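Local coordinates for TRAP dicarboxylate transporter, DctP subunit (Ochrobactrum anthropi, PDB 4P47), which probably binds a small organic solute, such as a carboxylic acid, in the periplasm and delivers it to a TRAP-type membrane transporter, at residues Ala162-Ile167 with Thr302-Ala307; Phe184-Ala189 with Asp306-Ile311; Val88-Met93 with Ile142-Trp147; Gly74-Thr79 with Ala95-Ser100; Asn217-Lys222 with Asp284-Thr289. All blocks are in the same frame, centred on the assembly; numbering follows the deposited sequence.

Along the chain, interactions 4 and 3 come first and cross, their segments alternating, with centres about 11 Å apart; helix 76-85 and strand 90-94 link them, and they touch directly. Interactions 1 and 2 also touch, centres about 8 Å apart, and both end on helix 298-312, which meets helices 164-167 and 178-186. Interaction 5 is nested within the loops closed by both of these, pairing helix 216-220 with helix 254-288, and its centre lies about 25 to 29 Å from the other four. Interactions 1 and 3 stand on opposite sides of the chain's centre. Contacts thus tie sequence-distant helices and strands together at separate places in a protein of the typically two-lobed PBP clan.

Interaction 1: residues Ala162-Ile167 with Thr302-Ala307; sequences AKLEDI and TRLRDA
Helix-to-helix packing between the short helix 164-167 and helix 298-312 brings Leu164 against Leu304 and Ala307. The methyl Leu304 CD2 does most of the touching: it rests 3.8 Å from Leu164 N and 4.0 Å from Leu164 CB, fitting against the backbone at Leu164. Leu164 places CG anti to its own backbone N (chi1 177°), and its CD2 reaches along helix 298-312 to Ala307 CB at 4.2 Å. Alanine suits that place, since its single methyl lets the leucine come close to the second helix.

Behind this apolar face the first segment is braced by polar bonds. Asp166 OD2 takes the N-H of Ala162 on its anti lone pair at 2.8 Å, while Asp166 OD1 is met on its syn side, 21° out of the carboxylate plane, by Lys163 NZ at 3.0 Å in a salt bridge. The aspartate thus ties Ala162 and Lys163 to the turn that follows. Leu187 of interaction 2 also packs on Leu164, and Phe112 on Leu304. Between the two segments the side-chain contacts are all apolar, so the contact is probably held by close fit and exclusion of water, whereas the charges serve the local fold of Ala162-Ile167.

Interaction 2: residues Phe184-Ala189 with Asp306-Ile311; sequences FNALGA and DAVKPI
Ala186 and Leu187, where helix 178-186 ends in a Schellman motif, pack against Val308 and Ile311 of helix 298-312. Phe184, two residues before Ala186, points its CB away from the partner helix; Leu187 CD1 lies over one face of its ring, 4.2 Å above the plane and offset toward the rim. Phe184 O accepts from Ala189 N, and Asn185 O from Gly188 N; these are the two bonds of the Schellman closure.

Ala186 has the largest buried area of the contact: its CB sits 3.8 Å from Val308 CG1 and equally close to Ile311 CG1, and alanine suits a place where the backbones come this near, Ala186 CA and Val308 CA being 5.6 Å apart. Leu187 follows, its CD2 meeting the same Val308 CG1 at 3.6 Å. Because that branch of Val308 stands anti to the carbonyl carbon (chi1 -55°), one methyl serves both neighbours. Gly188 then turns the chain with a positive phi of 89°, where a CB would press on the carbonyl O of Leu187, so glycine suits the turn.

Across the way, Pro310 has no N-H to give and helix 298-312 is kinked there. Ala307 O, which Ile311 N does not reach in the usual i to i+4 way, accepts instead from a water at 3.0 Å, and the same water donates to Ala186 O at 2.8 Å.

Interaction 3: residues Val88-Met93 with Ile142-Trp147; sequences VEMTVM and IGLAYW
Val92 and Trp147 bury the greatest areas here, followed by Leu144, which meets Met90. They join strands 90-94 and 141-156 of the mixed sheet, which are not hydrogen-bonded to each other: strand 229-245 pairs antiparallel with both. The short segments accordingly run in similar directions, 30° apart, and side chains meet over one face of the intervening strand, on Val242.

Val92 sends CG2 to Trp147 CE3 on the six-membered part of the indole, at 4.1 Å, and the two side chains cross at about a right angle. The valine has CG1 wedged between the backbone N and the carbonyl carbon (chi1 56°), which leaves CG2 anti to the N and directed at the tryptophan. A beta-branched residue suits a strand, and its compact methyls fit beside a large ring. The indole also packs on Val242 of the central strand and on Ala267, Arg268 and Gln271 of helix 254-288, while Trp147 NE1 gives a weak hydrogen bond to Ala264 O.

The second meeting is between Leu144 CD1 and the terminal methyl Met90 CE, 3.8 Å apart, again crossing at about a right angle. The flexible thioether chain of methionine bends at its last torsion (chi3 65°), which brings CE up to the leucine methyl; Ile260 and Trp249 pack on Leu144 as well. With both meetings apolar, the two strands are probably joined here by hydrophobic burial, under the cover of helix 254-288.

Interaction 4: residues Gly74-Thr79 with Ala95-Ser100; sequences GSDPQT and AGILSS
Ile97 swings CG1 anti to its carbonyl carbon (chi1 -62°) and continues extended to CD1 (chi2 169°), so that this methyl reaches Asp76 CB at 3.9 Å. The two side chains cross at about a right angle. The other branch, CG2, meets the proline ring, with Pro77 CG at 4.2 Å. A branched aliphatic residue suits the place because its two arms cover the CH2 of an aspartate and a ring carbon at once. Asp76 OD2 is also near, 4.1 Å from Ile97 CD1, a van der Waals neighbour and no polar partner.

Ile97 belongs to a 3-10 segment, 95-98, that follows strand 90-94, while Asp76 and Pro77 open helix 76-85. Proline is at ease in a first helical turn, where no N-H is required, and the carboxylate of Asp76 would probably be favoured by the positive end of the helix dipole. Met93 and Ala37 also pack on Asp76.

Just ahead stands Ser75 at the N-cap, its OG accepting from Gln78 N at 3.1 Å with an N-H...O angle of 157°. In return Gln78 OE1 takes a weak bond from Ser75 N, completing the reciprocal pair of a capping box at a helix N-terminus.

Interaction 5: residues Asn217-Lys222 with Asp284-Thr289; sequences NIINAK and DEIKKT
The flat group in this contact is the carboxylate of Glu285, whose OE1 comes to 4.1 Å from Ile219 CG1; the remaining meetings are between aliphatic chains, with no ring stacked between the segments. Nearer the backbone, the hydrocarbon part of the glutamate does its share, Glu285 CB lying 3.9 Å from Ile219 CD1. Glutamate suits this border of the contact, since its CH2 groups can pack while the carboxylate lies at the solvent-exposed border.

Ile219 has the largest buried area of the contact. Its CD1 also meets Ile286 CG1 at 3.9 Å, the isoleucines approaching at a slant. Beside it Ile218 CD1 touches Ile286 CD1 at 4.0 Å, here nearly at a right angle, and Leu230 and Met291 pack on both of these residues. In this way the short helix 216-220 is laid against the C-terminal part of helix 254-288, the long helix of the fold. The short helix closes in a Schellman motif, at which Lys222 takes a positive phi of 59°. An alanine at Ile219 is likely to leave Ile286 CG1 and the glutamate CH2 without their apolar mate, opening a gap between the two helices.

Further along, Thr289 turns its hydroxyl back to the preceding turn (chi1 71°): its OG1 donates to Ile286 O at 2.7 Å, tilted 16° from the carbonyl plane, and the same oxygen also accepts from Thr289 N at 3.1 Å.

Interaction 1: residues Ala162-Ile167 with Thr302-Ala307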
# COMPACT_ATOMS: atom_id res chain seq x y z
N ALA A 162 -7.91 -11.57 18.49
CA ALA A 162 -7.83 -12.81 17.71
C ALA A 162 -9.11 -13.08 16.90
O ALA A 162 -9.17 -14.03 16.10
CB ALA A 162 -7.52 -13.97 18.65
N LYS A 163 -10.13 -12.26 17.10
CA LYS A 163 -11.44 -12.47 16.51
C LYS A 163 -12.26 -11.20 16.67
O LYS A 163 -11.87 -10.29 17.40
CB LYS A 163 -12.14 -13.65 17.20
CG LYS A 163 -12.40 -13.44 18.68
CD LYS A 163 -13.07 -14.64 19.33
CE LYS A 163 -13.22 -14.44 20.83
NZ LYS A 163 -11.89 -14.38 21.49
N LEU A 164 -13.38 -11.15 15.97
CA LEU A 164 -14.26 -9.99 15.93
C LEU A 164 -14.65 -9.45 17.30
O LEU A 164 -14.58 -8.24 17.57
CB LEU A 164 -15.52 -10.38 15.15
CG LEU A 164 -16.63 -9.34 15.04
CD1 LEU A 164 -16.14 -8.17 14.26
CD2 LEU A 164 -17.87 -9.93 14.38
N GLU A 165 -15.05 -10.35 18.19
CA GLU A 165 -15.55 -9.96 19.49
C GLU A 165 -14.49 -9.20 20.28
O GLU A 165 -14.81 -8.34 21.10
CB GLU A 165 -16.01 -11.24 20.21
CG GLU A 165 -17.31 -11.89 19.63
CD GLU A 165 -17.12 -12.76 18.37
OE1 GLU A 165 -15.99 -13.01 17.91
OE2 GLU A 165 -18.15 -13.22 17.83
N ASP A 166 -13.22 -9.51 20.01
CA ASP A 166 -12.09 -8.84 20.69
C ASP A 166 -11.94 -7.38 20.27
O ASP A 166 -11.30 -6.58 20.97
CB ASP A 166 -10.77 -9.58 20.42
CG ASP A 166 -10.78 -11.02 20.90
OD1 ASP A 166 -11.64 -11.37 21.73
OD2 ASP A 166 -9.90 -11.79 20.44
N ILE A 167 -12.47 -7.03 19.11
CA ILE A 167 -12.34 -5.67 18.57
C ILE A 167 -13.46 -4.77 19.11
O ILE A 167 -13.32 -3.55 19.16
CB ILE A 167 -12.37 -5.66 17.03
CG1 ILE A 167 -11.20 -6.47 16.47
CG2 ILE A 167 -12.31 -4.25 16.47
CD1 ILE A 167 -11.34 -6.78 15.01
N THR A 302 -11.24 -15.33 7.07
CA THR A 302 -12.47 -15.48 6.32
C THR A 302 -13.67 -15.07 7.17
O THR A 302 -14.60 -14.46 6.69
CB THR A 302 -12.60 -16.92 5.81
OG1 THR A 302 -11.62 -17.14 4.81
CG2 THR A 302 -14.00 -17.21 5.23
N ARG A 303 -13.65 -15.44 8.44
CA ARG A 303 -14.73 -15.07 9.36
C ARG A 303 -14.87 -13.54 9.45
O ARG A 303 -15.99 -13.00 9.46
CB ARG A 303 -14.46 -15.70 10.74
CG ARG A 303 -15.62 -15.75 11.71
CD ARG A 303 -15.28 -16.62 12.96
NE ARG A 303 -15.32 -18.05 12.65
CZ ARG A 303 -16.41 -18.81 12.73
NH1 ARG A 303 -16.36 -20.10 12.41
NH2 ARG A 303 -17.55 -18.29 13.12
N LEU A 304 -13.74 -12.82 9.49
CA LEU A 304 -13.75 -11.35 9.54
C LEU A 304 -14.22 -10.77 8.22
O LEU A 304 -15.10 -9.89 8.19
CB LEU A 304 -12.35 -10.81 9.87
CG LEU A 304 -11.90 -11.11 11.29
CD1 LEU A 304 -10.44 -10.77 11.45
CD2 LEU A 304 -12.73 -10.36 12.32
N ARG A 305 -13.70 -11.30 7.12
CA ARG A 305 -14.11 -10.86 5.80
C ARG A 305 -15.62 -11.01 5.61
O ARG A 305 -16.30 -10.10 5.14
CB ARG A 305 -13.38 -11.67 4.74
CG ARG A 305 -13.64 -11.19 3.31
CD ARG A 305 -13.01 -12.13 2.27
NE ARG A 305 -11.57 -12.22 2.40
CZ ARG A 305 -10.89 -13.30 2.80
NH1 ARG A 305 -11.49 -14.44 3.08
NH2 ARG A 305 -9.58 -13.22 2.88
N ASP A 306 -16.16 -12.16 6.01
CA ASP A 306 -17.59 -12.43 5.83
C ASP A 306 -18.43 -11.51 6.72
O ASP A 306 -19.50 -11.07 6.33
CB ASP A 306 -17.92 -13.90 6.10
CG ASP A 306 -17.37 -14.84 5.02
OD1 ASP A 306 -16.95 -14.36 3.96
OD2 ASP A 306 -17.36 -16.06 5.26
N ALA A 307 -17.93 -11.20 7.92
CA ALA A 307 -18.66 -10.33 8.83
C ALA A 307 -18.76 -8.91 8.31
O ALA A 307 -19.73 -8.21 8.58
CB ALA A 307 -18.03 -10.36 10.22

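Interaction 2: residues Phe184-Ala189 with Asp306-Ile311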
# COMPACT_ATOMS: atom_id res chain seq x y z
N PHE A 184 -13.91 -0.42 10.16
CA PHE A 184 -13.72 -0.52 11.60
C PHE A 184 -15.04 -0.42 12.36
O PHE A 184 -15.22 -1.09 13.37
CB PHE A 184 -12.60 0.43 12.05
CG PHE A 184 -11.23 -0.18 11.88
CD1 PHE A 184 -10.71 -1.00 12.86
CD2 PHE A 184 -10.55 -0.05 10.69
CE1 PHE A 184 -9.48 -1.63 12.67
CE2 PHE A 184 -9.34 -0.67 10.48
CZ PHE A 184 -8.81 -1.46 11.46
N ASN A 185 -15.98 0.36 11.84
CA ASN A 185 -17.34 0.35 12.43
C ASN A 185 -17.98 -1.03 12.28
O ASN A 185 -18.61 -1.51 13.21
CB ASN A 185 -18.24 1.42 11.83
CG ASN A 185 -18.03 2.76 12.44
OD1 ASN A 185 -18.47 3.03 13.55
ND2 ASN A 185 -17.35 3.63 11.73
N ALA A 186 -17.83 -1.67 11.12
CA ALA A 186 -18.37 -3.01 10.91
C ALA A 186 -17.77 -4.02 11.88
O ALA A 186 -18.41 -5.02 12.23
CB ALA A 186 -18.13 -3.46 9.46
N LEU A 187 -16.53 -3.77 12.30
CA LEU A 187 -15.83 -4.64 13.25
C LEU A 187 -16.19 -4.32 14.71
O LEU A 187 -15.69 -4.99 15.63
CB LEU A 187 -14.32 -4.53 13.05
CG LEU A 187 -13.77 -5.07 11.73
CD1 LEU A 187 -12.31 -4.66 11.55
CD2 LEU A 187 -13.94 -6.58 11.66
N GLY A 188 -17.02 -3.30 14.93
CA GLY A 188 -17.42 -2.93 16.28
C GLY A 188 -16.54 -1.91 16.99
O GLY A 188 -16.75 -1.62 18.18
N ALA A 189 -15.56 -1.36 16.28
CA ALA A 189 -14.63 -0.39 16.86
C ALA A 189 -15.13 1.01 16.61
O ALA A 189 -16.01 1.22 15.77
CB ALA A 189 -13.23 -0.55 16.26
N ASP A 306 -16.16 -12.16 6.01
CA ASP A 306 -17.59 -12.43 5.83
C ASP A 306 -18.43 -11.51 6.72
O ASP A 306 -19.50 -11.07 6.33
CB ASP A 306 -17.92 -13.90 6.10
CG ASP A 306 -17.37 -14.84 5.02
OD1 ASP A 306 -16.95 -14.36 3.96
OD2 ASP A 306 -17.36 -16.06 5.26
N ALA A 307 -17.93 -11.20 7.92
CA ALA A 307 -18.66 -10.33 8.83
C ALA A 307 -18.76 -8.91 8.31
O ALA A 307 -19.73 -8.21 8.58
CB ALA A 307 -18.03 -10.36 10.22
N VAL A 308 -17.77 -8.47 7.53
CA VAL A 308 -17.79 -7.10 7.06
C VAL A 308 -18.32 -6.96 5.64
O VAL A 308 -18.66 -5.87 5.20
CB VAL A 308 -16.40 -6.39 7.21
CG1 VAL A 308 -15.93 -6.49 8.66
CG2 VAL A 308 -15.36 -6.95 6.27
N LYS A 309 -18.45 -8.08 4.92
CA LYS A 309 -18.86 -8.02 3.53
C LYS A 309 -20.14 -7.23 3.27
O LYS A 309 -20.19 -6.45 2.32
CB LYS A 309 -19.02 -9.43 2.97
CG LYS A 309 -19.40 -9.41 1.49
CD LYS A 309 -19.46 -10.80 0.89
CE LYS A 309 -19.62 -10.73 -0.63
NZ LYS A 309 -20.90 -10.07 -1.04
N PRO A 310 -21.20 -7.45 4.07
CA PRO A 310 -22.43 -6.71 3.73
C PRO A 310 -22.27 -5.18 3.82
O PRO A 310 -22.98 -4.44 3.13
CB PRO A 310 -23.45 -7.21 4.76
CG PRO A 310 -22.92 -8.54 5.23
CD PRO A 310 -21.41 -8.39 5.18
N ILE A 311 -21.35 -4.72 4.65
CA ILE A 311 -21.05 -3.30 4.76
C ILE A 311 -20.20 -2.87 3.57
O ILE A 311 -20.50 -1.89 2.89
CB ILE A 311 -20.32 -2.98 6.09
CG1 ILE A 311 -21.28 -3.09 7.28
CG2 ILE A 311 -19.73 -1.58 6.07
CD1 ILE A 311 -21.52 -4.52 7.77
O HOH W 1 -20.30 -6.66 11.03

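Interaction 3: residues Val88-Met93 with Ile142-Trp147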
# COMPACT_ATOMS: atom_id res chain seq x y z
N VAL A 88 6.31 17.84 -12.08
CA VAL A 88 7.15 16.78 -11.51
C VAL A 88 6.91 15.59 -12.43
O VAL A 88 5.77 15.26 -12.72
CB VAL A 88 6.72 16.47 -10.07
CG1 VAL A 88 7.51 15.30 -9.52
CG2 VAL A 88 6.91 17.71 -9.20
N GLU A 89 7.97 14.94 -12.93
CA GLU A 89 7.79 13.86 -13.91
C GLU A 89 7.30 12.55 -13.33
O GLU A 89 6.48 11.87 -13.95
CB GLU A 89 9.09 13.57 -14.66
CG GLU A 89 9.49 14.65 -15.66
CD GLU A 89 10.08 15.89 -15.03
OE1 GLU A 89 10.58 15.82 -13.89
OE2 GLU A 89 10.05 16.95 -15.70
N MET A 90 7.83 12.16 -12.18
CA MET A 90 7.50 10.84 -11.62
C MET A 90 7.22 10.88 -10.14
O MET A 90 7.74 11.73 -9.41
CB MET A 90 8.63 9.82 -11.86
CG MET A 90 8.70 9.28 -13.28
SD MET A 90 9.90 7.95 -13.54
CE MET A 90 9.13 6.69 -12.50
N THR A 91 6.40 9.95 -9.68
CA THR A 91 6.21 9.75 -8.25
C THR A 91 5.80 8.31 -8.01
O THR A 91 5.43 7.57 -8.95
CB THR A 91 5.19 10.73 -7.67
OG1 THR A 91 5.26 10.72 -6.24
CG2 THR A 91 3.78 10.37 -8.08
N VAL A 92 5.88 7.90 -6.76
CA VAL A 92 5.36 6.62 -6.30
C VAL A 92 4.59 6.87 -5.00
O VAL A 92 5.05 7.61 -4.14
CB VAL A 92 6.50 5.57 -6.15
CG1 VAL A 92 7.61 6.07 -5.21
CG2 VAL A 92 5.93 4.23 -5.71
N MET A 93 3.39 6.31 -4.89
CA MET A 93 2.57 6.53 -3.69
C MET A 93 1.55 5.43 -3.56
O MET A 93 1.30 4.69 -4.50
CB MET A 93 1.83 7.87 -3.76
CG MET A 93 0.77 7.90 -4.86
SD MET A 93 -0.08 9.51 -5.00
CE MET A 93 1.25 10.42 -5.73
N ILE A 142 0.34 8.23 -16.34
CA ILE A 142 0.67 6.93 -16.90
C ILE A 142 1.18 6.04 -15.77
O ILE A 142 2.16 6.39 -15.08
CB ILE A 142 1.81 7.07 -17.94
CG1 ILE A 142 1.44 8.07 -19.04
CG2 ILE A 142 2.18 5.72 -18.54
CD1 ILE A 142 0.24 7.69 -19.88
N GLY A 143 0.55 4.89 -15.59
CA GLY A 143 1.00 3.92 -14.60
C GLY A 143 2.10 3.02 -15.16
O GLY A 143 2.01 2.50 -16.27
N LEU A 144 3.17 2.84 -14.41
CA LEU A 144 4.30 2.03 -14.86
C LEU A 144 4.40 0.66 -14.18
O LEU A 144 4.69 -0.34 -14.83
CB LEU A 144 5.60 2.81 -14.65
CG LEU A 144 5.74 4.09 -15.46
CD1 LEU A 144 6.98 4.84 -15.03
CD2 LEU A 144 5.81 3.77 -16.97
N ALA A 145 4.15 0.60 -12.87
CA ALA A 145 4.31 -0.63 -12.10
C ALA A 145 3.70 -0.41 -10.74
O ALA A 145 3.50 0.73 -10.31
CB ALA A 145 5.79 -1.01 -11.96
N TYR A 146 3.40 -1.51 -10.06
CA TYR A 146 3.05 -1.49 -8.66
C TYR A 146 4.23 -1.97 -7.84
O TYR A 146 4.85 -2.99 -8.15
CB TYR A 146 1.83 -2.37 -8.38
CG TYR A 146 0.57 -1.90 -9.05
CD1 TYR A 146 -0.18 -0.88 -8.51
CD2 TYR A 146 0.12 -2.48 -10.22
CE1 TYR A 146 -1.34 -0.43 -9.11
CE2 TYR A 146 -1.04 -2.05 -10.82
CZ TYR A 146 -1.77 -1.03 -10.26
OH TYR A 146 -2.94 -0.58 -10.85
N TRP A 147 4.56 -1.21 -6.80
CA TRP A 147 5.57 -1.60 -5.82
C TRP A 147 4.84 -1.83 -4.48
O TRP A 147 3.60 -1.77 -4.44
CB TRP A 147 6.62 -0.50 -5.66
CG TRP A 147 7.52 -0.25 -6.85
CD1 TRP A 147 7.49 -0.84 -8.07
CD2 TRP A 147 8.59 0.69 -6.88
NE1 TRP A 147 8.50 -0.33 -8.87
CE2 TRP A 147 9.17 0.62 -8.15
CE3 TRP A 147 9.09 1.62 -5.95
CZ2 TRP A 147 10.24 1.44 -8.51
CZ3 TRP A 147 10.15 2.41 -6.29
CH2 TRP A 147 10.70 2.33 -7.57

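Interaction 4: residues Gly74-Thr79 with Ala95-Ser100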
# COMPACT_ATOMS: atom_id res chain seq x y z
N GLY A 74 6.19 18.13 -1.51
CA GLY A 74 4.79 18.20 -1.12
C GLY A 74 4.21 16.85 -0.75
O GLY A 74 4.87 15.81 -0.87
N SER A 75 2.97 16.87 -0.30
CA SER A 75 2.26 15.64 0.02
C SER A 75 2.07 14.79 -1.23
O SER A 75 2.21 15.28 -2.35
CB SER A 75 0.89 15.96 0.62
OG SER A 75 0.02 16.46 -0.37
N ASP A 76 1.72 13.53 -1.05
CA ASP A 76 1.46 12.68 -2.20
C ASP A 76 0.31 13.22 -3.08
O ASP A 76 0.46 13.31 -4.30
CB ASP A 76 1.26 11.22 -1.78
CG ASP A 76 2.55 10.57 -1.32
OD1 ASP A 76 3.65 11.06 -1.64
OD2 ASP A 76 2.46 9.54 -0.62
N PRO A 77 -0.83 13.62 -2.49
CA PRO A 77 -1.89 14.23 -3.31
C PRO A 77 -1.45 15.51 -4.07
O PRO A 77 -1.87 15.77 -5.19
CB PRO A 77 -2.98 14.57 -2.27
CG PRO A 77 -2.75 13.64 -1.17
CD PRO A 77 -1.27 13.38 -1.11
N GLN A 78 -0.62 16.31 -3.42
CA GLN A 78 -0.09 17.51 -4.07
C GLN A 78 0.76 17.11 -5.28
O GLN A 78 0.58 17.62 -6.38
CB GLN A 78 0.70 18.36 -3.08
CG GLN A 78 1.29 19.62 -3.69
CD GLN A 78 2.17 20.39 -2.73
OE1 GLN A 78 2.29 20.03 -1.55
NE2 GLN A 78 2.80 21.45 -3.23
N THR A 79 1.67 16.16 -5.07
CA THR A 79 2.56 15.72 -6.15
C THR A 79 1.80 15.03 -7.27
O THR A 79 2.16 15.16 -8.43
CB THR A 79 3.71 14.90 -5.58
OG1 THR A 79 4.56 15.80 -4.86
CG2 THR A 79 4.53 14.22 -6.67
N ALA A 95 -1.57 3.42 -3.88
CA ALA A 95 -2.47 3.50 -5.03
C ALA A 95 -3.89 3.92 -4.67
O ALA A 95 -4.59 4.48 -5.50
CB ALA A 95 -2.48 2.18 -5.78
N GLY A 96 -4.30 3.70 -3.43
CA GLY A 96 -5.63 4.10 -3.00
C GLY A 96 -5.83 5.60 -3.04
O GLY A 96 -6.97 6.07 -3.12
N ILE A 97 -4.74 6.35 -2.99
CA ILE A 97 -4.83 7.80 -3.08
C ILE A 97 -5.48 8.23 -4.41
O ILE A 97 -6.09 9.30 -4.50
CB ILE A 97 -3.45 8.44 -2.87
CG1 ILE A 97 -2.94 8.11 -1.47
CG2 ILE A 97 -3.50 9.98 -3.09
CD1 ILE A 97 -1.46 8.48 -1.27
N LEU A 98 -5.34 7.41 -5.44
CA LEU A 98 -5.90 7.72 -6.75
C LEU A 98 -7.41 7.78 -6.80
O LEU A 98 -7.96 8.30 -7.76
CB LEU A 98 -5.42 6.73 -7.80
CG LEU A 98 -4.02 7.04 -8.31
CD1 LEU A 98 -3.36 5.82 -8.91
CD2 LEU A 98 -4.06 8.17 -9.33
N SER A 99 -8.10 7.24 -5.80
CA SER A 99 -9.54 7.04 -5.91
C SER A 99 -10.33 8.33 -6.22
O SER A 99 -11.38 8.26 -6.87
CB SER A 99 -10.11 6.35 -4.68
OG SER A 99 -9.99 7.15 -3.52
N SER A 100 -9.85 9.48 -5.76
CA SER A 100 -10.55 10.74 -6.07
C SER A 100 -10.22 11.24 -7.49
O SER A 100 -10.78 12.25 -7.96
CB SER A 100 -10.25 11.80 -5.02
OG SER A 100 -8.90 12.16 -5.01

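Interaction 5: residues Asn217-Lys222 with Asp284-Thr289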
# COMPACT_ATOMS: atom_id res chain seq x y z
N ASN A 217 5.70 1.36 11.27
CA ASN A 217 5.35 2.49 12.11
C ASN A 217 5.52 2.17 13.59
O ASN A 217 5.82 3.06 14.38
CB ASN A 217 3.90 2.90 11.86
CG ASN A 217 3.64 3.29 10.42
OD1 ASN A 217 3.79 2.48 9.50
ND2 ASN A 217 3.20 4.53 10.22
N ILE A 218 5.31 0.92 13.98
CA ILE A 218 5.44 0.54 15.38
C ILE A 218 6.85 0.83 15.87
O ILE A 218 7.04 1.33 16.99
CB ILE A 218 5.07 -0.95 15.59
CG1 ILE A 218 3.61 -1.18 15.20
CG2 ILE A 218 5.32 -1.37 17.04
CD1 ILE A 218 3.20 -2.63 15.04
N ILE A 219 7.84 0.51 15.05
CA ILE A 219 9.22 0.81 15.39
C ILE A 219 9.52 2.30 15.21
O ILE A 219 10.04 2.94 16.14
CB ILE A 219 10.17 -0.04 14.55
CG1 ILE A 219 10.01 -1.54 14.90
CG2 ILE A 219 11.61 0.45 14.73
CD1 ILE A 219 10.37 -1.93 16.31
N ASN A 220 9.19 2.87 14.06
CA ASN A 220 9.58 4.25 13.75
C ASN A 220 9.01 5.26 14.74
O ASN A 220 9.71 6.19 15.16
CB ASN A 220 9.16 4.61 12.32
CG ASN A 220 9.79 3.70 11.27
OD1 ASN A 220 10.82 3.08 11.51
ND2 ASN A 220 9.16 3.62 10.10
N ALA A 221 7.75 5.08 15.13
CA ALA A 221 7.09 5.98 16.07
C ALA A 221 7.14 5.48 17.51
O ALA A 221 6.55 6.08 18.41
CB ALA A 221 5.65 6.22 15.64
N LYS A 222 7.82 4.35 17.74
CA LYS A 222 7.98 3.78 19.08
C LYS A 222 6.66 3.44 19.76
O LYS A 222 6.50 3.54 20.97
CB LYS A 222 8.82 4.70 19.97
CG LYS A 222 10.13 5.13 19.32
CD LYS A 222 10.94 6.02 20.27
CE LYS A 222 12.24 6.48 19.66
NZ LYS A 222 13.18 5.35 19.49
N ASP A 284 10.88 -9.09 13.95
CA ASP A 284 11.85 -9.57 14.93
C ASP A 284 12.00 -8.55 16.05
O ASP A 284 11.97 -8.90 17.24
CB ASP A 284 13.22 -9.78 14.28
CG ASP A 284 13.26 -10.93 13.28
OD1 ASP A 284 12.47 -11.89 13.43
OD2 ASP A 284 14.13 -10.88 12.37
N GLU A 285 12.19 -7.29 15.67
CA GLU A 285 12.39 -6.21 16.61
C GLU A 285 11.16 -6.00 17.48
O GLU A 285 11.26 -5.85 18.69
CB GLU A 285 12.79 -4.94 15.87
CG GLU A 285 14.17 -5.11 15.24
CD GLU A 285 14.51 -4.05 14.24
OE1 GLU A 285 13.64 -3.21 13.91
OE2 GLU A 285 15.67 -4.05 13.77
N ILE A 286 9.99 -6.00 16.87
CA ILE A 286 8.74 -5.83 17.61
C ILE A 286 8.60 -6.90 18.70
O ILE A 286 8.26 -6.61 19.85
CB ILE A 286 7.55 -5.86 16.64
CG1 ILE A 286 7.58 -4.56 15.80
CG2 ILE A 286 6.24 -6.00 17.37
CD1 ILE A 286 6.64 -4.58 14.58
N LYS A 287 8.87 -8.15 18.36
CA LYS A 287 8.75 -9.21 19.33
C LYS A 287 9.74 -9.01 20.49
O LYS A 287 9.39 -9.24 21.65
CB LYS A 287 8.93 -10.56 18.66
CG LYS A 287 7.74 -10.91 17.75
CD LYS A 287 7.98 -12.12 16.91
CE LYS A 287 6.79 -12.36 16.00
NZ LYS A 287 7.02 -13.49 15.07
N LYS A 288 10.94 -8.52 20.20
CA LYS A 288 11.95 -8.33 21.24
C LYS A 288 11.62 -7.17 22.16
O LYS A 288 12.18 -7.07 23.26
CB LYS A 288 13.33 -8.19 20.60
CG LYS A 288 13.77 -9.55 20.01
CD LYS A 288 15.22 -9.62 19.52
CE LYS A 288 16.19 -10.21 20.56
NZ LYS A 288 15.87 -11.59 21.07
N THR A 289 10.70 -6.29 21.78
CA THR A 289 10.26 -5.23 22.67
C THR A 289 9.26 -5.76 23.70
O THR A 289 8.86 -5.01 24.62
CB THR A 289 9.61 -4.03 21.94
OG1 THR A 289 8.32 -4.40 21.42
CG2 THR A 289 10.51 -3.50 20.87